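Local coordinates for multifunctional non-homologous end joining DNA repair protein LigD (Mycobacterium tuberculosis, PDB 2IRU) that probably repairs DNA double-strand breaks by non-homologous end joining together with Ku, this chain being its primase-like polymerase domain, which extends DNA ends with the help of manganese, at residues P252-R258 and Q270-V276; Y22-T27 and L246-P252; A195-K200 and W231-S235; V115-V121 and P131-R136. All coordinates share one frame. Residues are numbered along the deposited sequence.

Contact 1. Residues P252-R258 and Q270-V276; sequences PTVAAPR and QLSYDEV
A short antiparallel strand pairing at the edge of the mixed sheet joins strand 253-257 to strand 271-272, which runs straight into helix 273-283. Thr-253 and Ser-272 form a non-hydrogen-bonded pair, CA atoms 4.1 Å apart. Flanking it, Val-254 N bonds to Leu-271 O and Tyr-273 N to Pro-252 O, each at 3.0 Å. An inverse gamma turn centred on Ala-255 bends the strand. Ser-272 is at the N-cap position, but its side chain makes no capping bond; OG instead donates to Asp-274 OD1 (2.9 Å), and its N to Glu-275 OE1 (2.8 Å).

Pro-252 CG meets the Tyr-273 ring edge, 3.5 Å from CD2. Val-254 (chi1 t) and Ala-256 pack on the first helical turn and Leu-271: Val-254 CB lies 3.7 Å from Val-276 CG2, and Ala-256 CB 3.8 Å from Leu-271 CD1. That same CD1 covers one face of the Arg-258 guanidinium, whose NH1 bonds to Thr-174 OG1 and the backbone O of Arg-269. Thr-253 OG1 and Gln-270 OE1 reach the backbone of Gly-176, assigned by similarity to the polymerase substrate site, which ties the pairing to that loop. Water 1 bridges Val-254 O (2.8 Å), Gln-270 OE1 (2.8 Å) and Leu-271 N (3.0 Å).

Contact 2. Residues Y22-T27 and L246-P252; sequences YPATGT and LRGRTHP
Two loops meet here, a tight turn with a G1 beta bulge at 22-27 and the irregular run 246-252, and Tyr-22 and Pro-252 carry most of the contact. Ala-24 and Thr-250 have the nearest CA atoms, 6.3 Å apart. In the bulge Gly-26, at positive phi, and Thr-27 both face Tyr-22; Gly-26 N bonds to Tyr-22 O at 2.7 Å.

Tyr-22 (chi1 m) lays its ring under Pro-252, whose CB sits 3.8 Å from the ring centroid, almost on the normal, as a CH-pi contact. The ring edge faces backbone carbonyls, and Tyr-22 OH donates to Arg-247 O at 2.7 Å, the carbonyl that opens the inverse gamma turn centred on Gly-248. Arg-247 itself, a substrate-binding residue by similarity, turns its guanidinium away to Glu-112 and Ser-175.

Pro-252 also meets Thr-27, CG to OG1 3.5 Å. At the exposed end Thr-25 CG2 lies over the His-251 ring, 4.0 Å from its centroid, and water 2 links Ala-24 N (2.9 Å) to Thr-250 O (2.6 Å).

Contact 3. Residues A195-K200 and W231-S235; sequences ATVLAK and WSQNS
Apolar contacts dominate where helix 192-209 packs against the loop after strand 227-230, whose residues 232-234 form a single 3-10 turn. Thr-196 lies beside Asn-234 (CA to CA 4.9 Å) and Ala-199 beside Trp-231 (5.2 Å). Trp-231 (chi1 p, chi2 -94°) sets its CB 3.8 Å from Ala-199 CB, and Thr-196 CG2 approaches the ring edge 3.6 Å from CE3. Lys-200, t through chi3 and turned at chi4 (p), runs over one indole face, its CG 4.0 Å from the centroid of the six-membered ring, a CH-pi contact.

The polar groups at the interface find their partners within their own segment or outside the pair. Asn-234 ND2 bonds to Trp-231 O (3.0 Å) and Val-138 O, Trp-231 NE1 to Ser-216 O, and Thr-196 OG1 to Ser-192 O.

The turn follows Asp-230, a manganese ligand by similarity, and its Gln-233, assigned likewise to substrate binding, points away from the helix. The arrangement is consistent with a loop of the LigD polymerase active site packed against a helix.

Contact 4. Residues V115-V121 and P131-R136; sequences VPQWRFV and PGPATR
Strands 118-122 and 129-143 form a beta hairpin, in which strand segments 118-121 and 131-135 run at 142° and approach to 4.4 Å. Trp-118 pairs with Ala-134 and Phe-120 with Pro-131, both non-hydrogen-bonded and antiparallel (CA to CA 4.0 and 4.4 Å); the register slips by one residue between them, a beta bulge.

Two backbone bonds cross: Thr-135 N to Gln-117 O, 2.9 Å, and Gly-132 N to Arg-119 O, 2.9 Å. At the bulge, water 4 donates to Arg-119 O (2.8 Å) and Pro-133 O (2.6 Å), bridging carbonyls of the two strands. Pro-131 and Pro-133 have no amide hydrogen to offer. A CB on Gly-132 would clash with Val-121 CG1 and Arg-119 O.

Arg-136, extended from chi2 onward, brings NE to Gln-117 OE1 at 2.7 Å and nearly straight, while Gln-117 (chi1 and chi2 m) gives NE2 to water 3 at 3.0 Å; that water also accepts weakly from Arg-136 NH2 (3.2 Å). Arg-136 NH1 is taken by Asp-291 and His-46 O, and Thr-135 OG1 by Arg-50. Trp-118 (chi1 p) sends NE1 to Gly-236 O and takes Pro-131 CB over its six-membered ring, 3.8 Å from the centroid.

With two prolines in one strand, the ladder is sparse: water 4 bridges carbonyls at the bulge, and the buried Arg-136/Gln-117 bond ties the strands where the chain turns its corner.

Contact 1 is the most buried of the four, while contact 2 has an exposed rim that includes His-251 and Thr-25. These two adjoin, sharing Pro-252, and Leu-246 CD2 packs on Tyr-273 CB at 3.6 Å. Contacts 3 and 4 adjoin across the chain's centre from them, where Ala-195 CB meets Ala-134 CB at 3.7 Å. Contacts 1 and 4 are strand pairings at different places in the same mixed sheet, one leading into a helix, the other bulged; waters bridge both. Contact 2 relies on a tyrosine-proline CH-pi contact and one hydroxyl bond between loops, whereas contact 3 joins helix and loop mainly through apolar and CH-pi contacts, without a direct hydrogen bond between the segments.

Contact 1. Residues P252-R258 and Q270-V276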
loop_
_atom_site.group_PDB
_atom_site.type_symbol
_atom_site.label_atom_id
_atom_site.label_comp_id
_atom_site.label_asym_id
_atom_site.label_seq_id
_atom_site.Cartn_x
_atom_site.Cartn_y
_atom_site.Cartn_z
ATOM N N PRO A 252 -13.895 -5.539 6.329
ATOM C CA PRO A 252 -13.092 -5.584 5.102
ATOM C C PRO A 252 -12.917 -4.217 4.458
ATOM O O PRO A 252 -13.469 -3.929 3.376
ATOM C CB PRO A 252 -13.905 -6.515 4.203
ATOM C CG PRO A 252 -15.303 -6.342 4.655
ATOM C CD PRO A 252 -15.241 -6.118 6.135
ATOM N N THR A 253 -12.215 -3.337 5.170
ATOM C CA THR A 253 -11.900 -2.033 4.611
ATOM C C THR A 253 -10.722 -2.156 3.639
ATOM O O THR A 253 -10.027 -3.198 3.584
ATOM C CB THR A 253 -11.595 -1.019 5.711
ATOM O OG1 THR A 253 -10.665 -1.629 6.596
ATOM C CG2 THR A 253 -12.890 -0.658 6.488
ATOM N N VAL A 254 -10.441 -1.067 2.916
ATOM C CA VAL A 254 -9.443 -1.094 1.836
ATOM C C VAL A 254 -8.523 0.135 1.889
ATOM O O VAL A 254 -8.968 1.231 2.318
ATOM C CB VAL A 254 -10.201 -1.088 0.439
ATOM C CG1 VAL A 254 -9.253 -0.901 -0.749
ATOM C CG2 VAL A 254 -11.007 -2.398 0.252
ATOM N N ALA A 255 -7.283 -0.053 1.410
ATOM C CA ALA A 255 -6.399 1.083 1.170
ATOM C C ALA A 255 -6.947 1.818 -0.080
ATOM O O ALA A 255 -6.582 1.485 -1.242
ATOM C CB ALA A 255 -4.970 0.559 0.995
ATOM N N ALA A 256 -7.855 2.775 0.138
ATOM C CA ALA A 256 -8.720 3.283 -0.951
ATOM C C ALA A 256 -8.250 4.655 -1.469
ATOM O O ALA A 256 -8.205 5.609 -0.668
ATOM C CB ALA A 256 -10.190 3.394 -0.506
ATOM N N PRO A 257 -7.946 4.769 -2.788
ATOM C CA PRO A 257 -7.672 6.119 -3.315
ATOM C C PRO A 257 -8.868 7.043 -3.159
ATOM O O PRO A 257 -10.049 6.620 -3.335
ATOM C CB PRO A 257 -7.392 5.887 -4.816
ATOM C CG PRO A 257 -6.913 4.480 -4.904
ATOM C CD PRO A 257 -7.757 3.738 -3.823
ATOM N N ARG A 258 -8.557 8.305 -2.841
ATOM C CA ARG A 258 -9.578 9.338 -2.641
ATOM C C ARG A 258 -9.236 10.564 -3.481
ATOM O O ARG A 258 -8.095 10.719 -3.957
ATOM C CB ARG A 258 -9.664 9.762 -1.159
ATOM C CG ARG A 258 -9.744 8.592 -0.155
ATOM C CD ARG A 258 -10.942 7.659 -0.397
ATOM N NE ARG A 258 -12.212 8.198 0.107
ATOM C CZ ARG A 258 -12.665 8.036 1.355
ATOM N NH1 ARG A 258 -11.948 7.378 2.269
ATOM N NH2 ARG A 258 -13.848 8.534 1.697
ATOM N N GLN A 270 -13.096 5.399 6.534
ATOM C CA GLN A 270 -12.477 4.362 5.702
ATOM C C GLN A 270 -13.555 3.715 4.820
ATOM O O GLN A 270 -14.728 3.631 5.238
ATOM C CB GLN A 270 -11.835 3.308 6.597
ATOM C CG GLN A 270 -10.812 3.877 7.570
ATOM C CD GLN A 270 -9.648 4.564 6.859
ATOM O OE1 GLN A 270 -9.280 4.206 5.729
ATOM N NE2 GLN A 270 -9.060 5.560 7.534
ATOM N N LEU A 271 -13.165 3.247 3.634
ATOM C CA LEU A 271 -14.125 2.636 2.720
ATOM C C LEU A 271 -14.053 1.116 2.726
ATOM O O LEU A 271 -12.984 0.546 2.931
ATOM C CB LEU A 271 -13.928 3.154 1.292
ATOM C CG LEU A 271 -14.042 4.659 1.063
ATOM C CD1 LEU A 271 -13.671 4.951 -0.368
ATOM C CD2 LEU A 271 -15.440 5.204 1.393
ATOM N N SER A 272 -15.199 0.476 2.501
ATOM C CA SER A 272 -15.271 -0.990 2.452
ATOM C C SER A 272 -15.014 -1.471 1.029
ATOM O O SER A 272 -15.216 -0.712 0.056
ATOM C CB SER A 272 -16.689 -1.372 2.888
ATOM O OG SER A 272 -16.736 -2.739 3.227
ATOM N N TYR A 273 -14.589 -2.733 0.893
ATOM C CA TYR A 273 -14.362 -3.300 -0.417
ATOM C C TYR A 273 -15.506 -3.125 -1.421
ATOM O O TYR A 273 -15.258 -2.851 -2.610
ATOM C CB TYR A 273 -13.949 -4.772 -0.317
ATOM C CG TYR A 273 -15.096 -5.726 -0.080
ATOM C CD1 TYR A 273 -15.642 -6.456 -1.150
ATOM C CD2 TYR A 273 -15.633 -5.923 1.189
ATOM C CE1 TYR A 273 -16.691 -7.322 -0.990
ATOM C CE2 TYR A 273 -16.719 -6.799 1.365
ATOM C CZ TYR A 273 -17.218 -7.525 0.265
ATOM O OH TYR A 273 -18.260 -8.400 0.418
ATOM N N ASP A 274 -16.743 -3.281 -0.960
ATOM C CA ASP A 274 -17.893 -3.116 -1.855
ATOM C C ASP A 274 -18.003 -1.687 -2.402
ATOM O O ASP A 274 -18.279 -1.498 -3.593
ATOM C CB ASP A 274 -19.177 -3.586 -1.189
ATOM C CG ASP A 274 -19.455 -2.863 0.111
ATOM O OD1 ASP A 274 -18.696 -3.052 1.092
ATOM O OD2 ASP A 274 -20.442 -2.114 0.151
ATOM N N GLU A 275 -17.702 -0.709 -1.555
ATOM C CA GLU A 275 -17.721 0.692 -1.972
ATOM C C GLU A 275 -16.618 0.984 -2.990
ATOM O O GLU A 275 -16.818 1.745 -3.969
ATOM C CB GLU A 275 -17.558 1.597 -0.745
ATOM C CG GLU A 275 -18.633 1.451 0.325
ATOM C CD GLU A 275 -18.388 2.407 1.471
ATOM O OE1 GLU A 275 -17.513 2.111 2.317
ATOM O OE2 GLU A 275 -19.089 3.467 1.531
ATOM N N VAL A 276 -15.455 0.369 -2.774
ATOM C CA VAL A 276 -14.308 0.569 -3.681
ATOM C C VAL A 276 -14.670 0.075 -5.075
ATOM O O VAL A 276 -14.363 0.733 -6.092
ATOM C CB VAL A 276 -13.052 -0.125 -3.122
ATOM C CG1 VAL A 276 -11.923 -0.165 -4.179
ATOM C CG2 VAL A 276 -12.604 0.621 -1.820
HETATM O O HOH W 1 -10.209 3.549 3.189
#

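Contact 2. Residues Y22-T27 and L246-P252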
loop_
_atom_site.group_PDB
_atom_site.type_symbol
_atom_site.label_atom_id
_atom_site.label_comp_id
_atom_site.label_asym_id
_atom_site.label_seq_id
_atom_site.Cartn_x
_atom_site.Cartn_y
_atom_site.Cartn_z
ATOM N N TYR A 22 -14.160 -12.692 7.592
ATOM C CA TYR A 22 -14.498 -11.558 8.470
ATOM C C TYR A 22 -15.807 -11.871 9.241
ATOM O O TYR A 22 -16.899 -11.591 8.738
ATOM C CB TYR A 22 -14.731 -10.309 7.605
ATOM C CG TYR A 22 -13.491 -9.775 6.920
ATOM C CD1 TYR A 22 -12.762 -8.730 7.493
ATOM C CD2 TYR A 22 -13.067 -10.317 5.678
ATOM C CE1 TYR A 22 -11.616 -8.194 6.851
ATOM C CE2 TYR A 22 -11.945 -9.787 5.008
ATOM C CZ TYR A 22 -11.216 -8.757 5.621
ATOM O OH TYR A 22 -10.121 -8.265 4.957
ATOM N N PRO A 23 -15.702 -12.457 10.450
ATOM C CA PRO A 23 -16.932 -12.874 11.158
ATOM C C PRO A 23 -17.926 -11.731 11.418
ATOM O O PRO A 23 -19.146 -11.971 11.468
ATOM C CB PRO A 23 -16.425 -13.443 12.498
ATOM C CG PRO A 23 -14.995 -13.898 12.227
ATOM C CD PRO A 23 -14.467 -12.875 11.150
ATOM N N ALA A 24 -17.425 -10.502 11.577
ATOM C CA ALA A 24 -18.316 -9.359 11.914
ATOM C C ALA A 24 -19.319 -9.063 10.796
ATOM O O ALA A 24 -20.431 -8.560 11.048
ATOM C CB ALA A 24 -17.499 -8.126 12.185
ATOM N N THR A 25 -18.890 -9.365 9.561
ATOM C CA THR A 25 -19.659 -8.986 8.361
ATOM C C THR A 25 -20.059 -10.225 7.514
ATOM O O THR A 25 -20.917 -10.079 6.628
ATOM C CB THR A 25 -18.829 -8.012 7.487
ATOM O OG1 THR A 25 -17.551 -8.613 7.200
ATOM C CG2 THR A 25 -18.652 -6.645 8.173
ATOM N N GLY A 26 -19.457 -11.390 7.801
ATOM C CA GLY A 26 -19.730 -12.636 7.078
ATOM C C GLY A 26 -19.042 -12.701 5.715
ATOM O O GLY A 26 -19.365 -13.586 4.887
ATOM N N THR A 27 -18.078 -11.803 5.501
ATOM C CA THR A 27 -17.325 -11.724 4.243
ATOM C C THR A 27 -16.517 -13.005 4.030
ATOM O O THR A 27 -15.789 -13.419 4.912
ATOM C CB THR A 27 -16.371 -10.484 4.248
ATOM O OG1 THR A 27 -17.136 -9.307 4.590
ATOM C CG2 THR A 27 -15.741 -10.321 2.839
ATOM N N LEU A 246 -7.125 -5.111 0.588
ATOM C CA LEU A 246 -7.988 -5.261 1.764
ATOM C C LEU A 246 -7.097 -5.092 2.994
ATOM O O LEU A 246 -5.846 -5.222 2.903
ATOM C CB LEU A 246 -8.608 -6.678 1.795
ATOM C CG LEU A 246 -9.714 -6.938 0.775
ATOM C CD1 LEU A 246 -10.020 -8.412 0.653
ATOM C CD2 LEU A 246 -10.988 -6.234 1.191
ATOM N N ARG A 247 -7.764 -4.875 4.119
ATOM C CA ARG A 247 -7.117 -4.864 5.426
ATOM C C ARG A 247 -7.657 -6.000 6.274
ATOM O O ARG A 247 -8.875 -6.306 6.267
ATOM C CB ARG A 247 -7.373 -3.535 6.151
ATOM C CG ARG A 247 -6.909 -2.273 5.387
ATOM C CD ARG A 247 -5.461 -2.373 4.901
ATOM N NE ARG A 247 -4.519 -2.728 5.941
ATOM C CZ ARG A 247 -3.774 -1.855 6.609
ATOM N NH1 ARG A 247 -3.834 -0.553 6.325
ATOM N NH2 ARG A 247 -2.913 -2.290 7.522
ATOM N N GLY A 248 -6.764 -6.588 7.064
ATOM C CA GLY A 248 -7.160 -7.679 7.977
ATOM C C GLY A 248 -7.594 -7.058 9.285
ATOM O O GLY A 248 -6.829 -6.977 10.261
ATOM N N ARG A 249 -8.792 -6.518 9.255
ATOM C CA ARG A 249 -9.360 -5.765 10.370
ATOM C C ARG A 249 -10.755 -6.309 10.568
ATOM O O ARG A 249 -11.223 -7.167 9.800
ATOM C CB ARG A 249 -9.402 -4.270 10.031
ATOM C CG ARG A 249 -8.035 -3.589 10.089
ATOM C CD ARG A 249 -8.140 -2.093 10.012
ATOM N NE ARG A 249 -8.794 -1.472 11.176
ATOM C CZ ARG A 249 -8.196 -1.205 12.341
ATOM N NH1 ARG A 249 -6.922 -1.524 12.549
ATOM N NH2 ARG A 249 -8.885 -0.623 13.319
ATOM N N THR A 250 -11.433 -5.817 11.598
ATOM C CA THR A 250 -12.788 -6.316 11.877
ATOM C C THR A 250 -13.731 -6.239 10.673
ATOM O O THR A 250 -14.572 -7.150 10.489
ATOM C CB THR A 250 -13.412 -5.632 13.116
ATOM O OG1 THR A 250 -13.579 -4.224 12.880
ATOM C CG2 THR A 250 -12.520 -5.881 14.314
ATOM N N HIS A 251 -13.637 -5.137 9.906
ATOM C CA HIS A 251 -14.383 -5.018 8.659
ATOM C C HIS A 251 -13.424 -5.071 7.482
ATOM O O HIS A 251 -12.291 -4.631 7.602
ATOM C CB HIS A 251 -15.130 -3.677 8.574
ATOM C CG HIS A 251 -16.295 -3.595 9.508
ATOM N ND1 HIS A 251 -17.258 -2.614 9.412
ATOM C CD2 HIS A 251 -16.668 -4.385 10.536
ATOM C CE1 HIS A 251 -18.167 -2.797 10.357
ATOM N NE2 HIS A 251 -17.831 -3.871 11.049
ATOM N N PRO A 252 -13.895 -5.539 6.329
ATOM C CA PRO A 252 -13.092 -5.584 5.102
ATOM C C PRO A 252 -12.917 -4.217 4.458
ATOM O O PRO A 252 -13.469 -3.929 3.376
ATOM C CB PRO A 252 -13.905 -6.515 4.203
ATOM C CG PRO A 252 -15.303 -6.342 4.655
ATOM C CD PRO A 252 -15.241 -6.118 6.135
HETATM O O HOH W 2 -14.655 -9.611 11.426
#

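Contact 3. Residues A195-K200 and W231-S235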
loop_
_atom_site.group_PDB
_atom_site.type_symbol
_atom_site.label_atom_id
_atom_site.label_comp_id
_atom_site.label_asym_id
_atom_site.label_seq_id
_atom_site.Cartn_x
_atom_site.Cartn_y
_atom_site.Cartn_z
ATOM N N ALA A 195 15.397 9.076 -1.683
ATOM C CA ALA A 195 13.955 9.303 -1.471
ATOM C C ALA A 195 13.624 9.522 -0.008
ATOM O O ALA A 195 12.820 10.413 0.345
ATOM C CB ALA A 195 13.139 8.122 -2.036
ATOM N N THR A 196 14.269 8.747 0.865
ATOM C CA THR A 196 14.022 8.868 2.311
ATOM C C THR A 196 14.508 10.223 2.854
ATOM O O THR A 196 13.813 10.886 3.652
ATOM C CB THR A 196 14.651 7.714 3.092
ATOM O OG1 THR A 196 14.118 6.471 2.606
ATOM C CG2 THR A 196 14.317 7.824 4.576
ATOM N N VAL A 197 15.691 10.649 2.401
ATOM C CA VAL A 197 16.216 11.988 2.756
ATOM C C VAL A 197 15.263 13.114 2.299
ATOM O O VAL A 197 14.907 13.995 3.100
ATOM C CB VAL A 197 17.672 12.158 2.281
ATOM C CG1 VAL A 197 18.095 13.634 2.242
ATOM C CG2 VAL A 197 18.604 11.321 3.176
ATOM N N LEU A 198 14.758 13.007 1.061
ATOM C CA LEU A 198 13.812 13.986 0.506
ATOM C C LEU A 198 12.488 14.063 1.284
ATOM O O LEU A 198 12.032 15.165 1.669
ATOM C CB LEU A 198 13.540 13.703 -0.974
ATOM C CG LEU A 198 12.493 14.577 -1.693
ATOM C CD1 LEU A 198 12.811 16.106 -1.619
ATOM C CD2 LEU A 198 12.391 14.148 -3.154
ATOM N N ALA A 199 11.883 12.898 1.510
ATOM C CA ALA A 199 10.672 12.793 2.331
ATOM C C ALA A 199 10.864 13.333 3.772
ATOM O O ALA A 199 10.012 14.087 4.289
ATOM C CB ALA A 199 10.145 11.363 2.335
ATOM N N LYS A 200 11.990 12.981 4.395
ATOM C CA LYS A 200 12.348 13.520 5.713
ATOM C C LYS A 200 12.415 15.044 5.704
ATOM O O LYS A 200 11.912 15.680 6.649
ATOM C CB LYS A 200 13.696 12.971 6.172
ATOM C CG LYS A 200 14.094 13.281 7.605
ATOM C CD LYS A 200 15.525 12.852 7.831
ATOM C CE LYS A 200 15.954 12.988 9.280
ATOM N NZ LYS A 200 15.635 11.767 10.076
ATOM N N TRP A 231 7.926 9.658 7.249
ATOM C CA TRP A 231 8.721 9.624 6.022
ATOM C C TRP A 231 9.526 8.332 5.922
ATOM O O TRP A 231 10.179 8.099 4.882
ATOM C CB TRP A 231 9.719 10.800 6.034
ATOM C CG TRP A 231 10.380 10.942 7.388
ATOM C CD1 TRP A 231 9.974 11.752 8.428
ATOM C CD2 TRP A 231 11.542 10.241 7.859
ATOM N NE1 TRP A 231 10.827 11.596 9.506
ATOM C CE2 TRP A 231 11.782 10.664 9.185
ATOM C CE3 TRP A 231 12.399 9.284 7.293
ATOM C CZ2 TRP A 231 12.857 10.181 9.940
ATOM C CZ3 TRP A 231 13.463 8.793 8.057
ATOM C CH2 TRP A 231 13.675 9.232 9.363
ATOM N N SER A 232 9.486 7.502 6.974
ATOM C CA SER A 232 10.432 6.372 7.129
ATOM C C SER A 232 10.147 5.189 6.192
ATOM O O SER A 232 11.016 4.309 5.972
ATOM C CB SER A 232 10.465 5.864 8.582
ATOM O OG SER A 232 9.258 5.218 8.921
ATOM N N GLN A 233 8.915 5.117 5.689
ATOM C CA GLN A 233 8.538 4.020 4.764
ATOM C C GLN A 233 9.149 4.104 3.352
ATOM O O GLN A 233 8.992 3.191 2.517
ATOM C CB GLN A 233 7.025 3.815 4.743
ATOM C CG GLN A 233 6.555 3.446 6.125
ATOM C CD GLN A 233 5.083 3.449 6.268
ATOM O OE1 GLN A 233 4.361 2.896 5.435
ATOM N NE2 GLN A 233 4.607 4.072 7.350
ATOM N N ASN A 234 9.883 5.180 3.099
ATOM C CA ASN A 234 10.661 5.298 1.869
ATOM C C ASN A 234 11.958 4.499 1.937
ATOM O O ASN A 234 12.637 4.348 0.919
ATOM C CB ASN A 234 10.884 6.772 1.511
ATOM C CG ASN A 234 9.563 7.484 1.213
ATOM O OD1 ASN A 234 8.952 7.241 0.187
ATOM N ND2 ASN A 234 9.102 8.340 2.143
ATOM N N SER A 235 12.318 4.004 3.123
ATOM C CA SER A 235 13.485 3.106 3.199
ATOM C C SER A 235 13.269 1.879 2.304
ATOM O O SER A 235 12.167 1.305 2.250
ATOM C CB SER A 235 13.766 2.675 4.640
ATOM O OG SER A 235 14.291 3.766 5.396
#

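Contact 4. Residues V115-V121 and P131-R136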
loop_
_atom_site.group_PDB
_atom_site.type_symbol
_atom_site.label_atom_id
_atom_site.label_comp_id
_atom_site.label_asym_id
_atom_site.label_seq_id
_atom_site.Cartn_x
_atom_site.Cartn_y
_atom_site.Cartn_z
ATOM N N VAL A 115 3.819 -3.457 -0.489
ATOM C CA VAL A 115 4.925 -3.297 -1.456
ATOM C C VAL A 115 5.800 -2.071 -1.074
ATOM O O VAL A 115 5.310 -1.101 -0.438
ATOM C CB VAL A 115 4.414 -3.109 -2.931
ATOM C CG1 VAL A 115 3.750 -4.417 -3.464
ATOM C CG2 VAL A 115 3.456 -1.882 -3.045
ATOM N N PRO A 116 7.093 -2.106 -1.457
ATOM C CA PRO A 116 7.931 -0.903 -1.260
ATOM C C PRO A 116 7.758 0.079 -2.410
ATOM O O PRO A 116 6.978 -0.194 -3.329
ATOM C CB PRO A 116 9.347 -1.493 -1.226
ATOM C CG PRO A 116 9.264 -2.660 -2.299
ATOM C CD PRO A 116 7.835 -3.241 -2.048
ATOM N N GLN A 117 8.477 1.211 -2.348
ATOM C CA GLN A 117 8.277 2.322 -3.290
ATOM C C GLN A 117 9.253 2.265 -4.469
ATOM O O GLN A 117 9.280 3.180 -5.297
ATOM C CB GLN A 117 8.376 3.690 -2.549
ATOM C CG GLN A 117 7.542 3.717 -1.273
ATOM C CD GLN A 117 6.101 3.188 -1.502
ATOM O OE1 GLN A 117 5.390 3.673 -2.413
ATOM N NE2 GLN A 117 5.680 2.175 -0.699
ATOM N N TRP A 118 10.033 1.194 -4.500
ATOM C CA TRP A 118 10.935 0.893 -5.615
ATOM C C TRP A 118 10.451 -0.303 -6.435
ATOM O O TRP A 118 9.667 -1.131 -5.953
ATOM C CB TRP A 118 12.375 0.687 -5.130
ATOM C CG TRP A 118 12.526 -0.401 -4.088
ATOM C CD1 TRP A 118 12.559 -0.220 -2.721
ATOM C CD2 TRP A 118 12.705 -1.811 -4.313
ATOM N NE1 TRP A 118 12.746 -1.420 -2.089
ATOM C CE2 TRP A 118 12.851 -2.416 -3.038
ATOM C CE3 TRP A 118 12.775 -2.626 -5.467
ATOM C CZ2 TRP A 118 13.039 -3.798 -2.878
ATOM C CZ3 TRP A 118 12.954 -4.007 -5.300
ATOM C CH2 TRP A 118 13.061 -4.571 -4.008
ATOM N N ARG A 119 10.915 -0.370 -7.680
ATOM C CA ARG A 119 10.695 -1.552 -8.533
ATOM C C ARG A 119 11.989 -2.270 -8.897
ATOM O O ARG A 119 13.067 -1.645 -8.995
ATOM C CB ARG A 119 10.013 -1.149 -9.828
ATOM C CG ARG A 119 8.603 -0.639 -9.656
ATOM C CD ARG A 119 8.125 -0.004 -10.936
ATOM N NE ARG A 119 7.879 -0.977 -11.982
ATOM C CZ ARG A 119 6.745 -1.024 -12.674
ATOM N NH1 ARG A 119 5.793 -0.123 -12.424
ATOM N NH2 ARG A 119 6.563 -1.943 -13.611
ATOM N N PHE A 120 11.889 -3.580 -9.074
ATOM C CA PHE A 120 12.958 -4.332 -9.748
ATOM C C PHE A 120 13.226 -3.801 -11.155
ATOM O O PHE A 120 12.302 -3.361 -11.874
ATOM C CB PHE A 120 12.575 -5.802 -9.834
ATOM C CG PHE A 120 12.590 -6.497 -8.519
ATOM C CD1 PHE A 120 13.788 -6.875 -7.927
ATOM C CD2 PHE A 120 11.391 -6.797 -7.883
ATOM C CE1 PHE A 120 13.802 -7.516 -6.693
ATOM C CE2 PHE A 120 11.390 -7.463 -6.635
ATOM C CZ PHE A 120 12.561 -7.819 -6.048
ATOM N N VAL A 121 14.494 -3.856 -11.551
ATOM C CA VAL A 121 14.859 -3.452 -12.896
ATOM C C VAL A 121 15.725 -4.543 -13.497
ATOM O O VAL A 121 16.583 -5.095 -12.806
ATOM C CB VAL A 121 15.598 -2.082 -12.959
ATOM C CG1 VAL A 121 14.725 -0.958 -12.427
ATOM C CG2 VAL A 121 16.949 -2.125 -12.242
ATOM N N PRO A 131 16.920 -4.814 -7.292
ATOM C CA PRO A 131 16.201 -3.613 -6.846
ATOM C C PRO A 131 16.723 -2.382 -7.564
ATOM O O PRO A 131 17.939 -2.251 -7.750
ATOM C CB PRO A 131 16.506 -3.541 -5.339
ATOM C CG PRO A 131 16.737 -4.997 -4.946
ATOM C CD PRO A 131 17.479 -5.581 -6.158
ATOM N N GLY A 132 15.806 -1.517 -7.983
ATOM C CA GLY A 132 16.144 -0.298 -8.689
ATOM C C GLY A 132 15.742 0.906 -7.830
ATOM O O GLY A 132 15.457 0.765 -6.637
ATOM N N PRO A 133 15.704 2.097 -8.437
ATOM C CA PRO A 133 15.383 3.335 -7.733
ATOM C C PRO A 133 13.938 3.402 -7.219
ATOM O O PRO A 133 13.047 2.638 -7.650
ATOM C CB PRO A 133 15.610 4.405 -8.813
ATOM C CG PRO A 133 16.481 3.757 -9.812
ATOM C CD PRO A 133 15.986 2.355 -9.855
ATOM N N ALA A 134 13.718 4.309 -6.271
ATOM C CA ALA A 134 12.370 4.641 -5.877
ATOM C C ALA A 134 11.666 5.298 -7.062
ATOM O O ALA A 134 12.257 6.142 -7.756
ATOM C CB ALA A 134 12.384 5.572 -4.653
ATOM N N THR A 135 10.410 4.911 -7.304
ATOM C CA THR A 135 9.632 5.505 -8.391
ATOM C C THR A 135 8.657 6.570 -7.881
ATOM O O THR A 135 8.158 7.391 -8.656
ATOM C CB THR A 135 8.811 4.458 -9.168
ATOM O OG1 THR A 135 7.776 3.951 -8.340
ATOM C CG2 THR A 135 9.717 3.303 -9.719
ATOM N N ARG A 136 8.388 6.534 -6.581
ATOM C CA ARG A 136 7.406 7.440 -5.936
ATOM C C ARG A 136 7.788 7.581 -4.484
ATOM O O ARG A 136 8.532 6.735 -3.957
ATOM C CB ARG A 136 5.997 6.816 -6.054
ATOM C CG ARG A 136 5.811 5.502 -5.300
ATOM C CD ARG A 136 4.582 4.735 -5.790
ATOM N NE ARG A 136 4.349 3.573 -4.933
ATOM C CZ ARG A 136 3.683 2.465 -5.269
ATOM N NH1 ARG A 136 3.166 2.316 -6.491
ATOM N NH2 ARG A 136 3.555 1.490 -4.366
HETATM O O HOH W 3 2.941 1.017 -1.257
HETATM O O HOH W 4 12.801 1.021 -9.714
#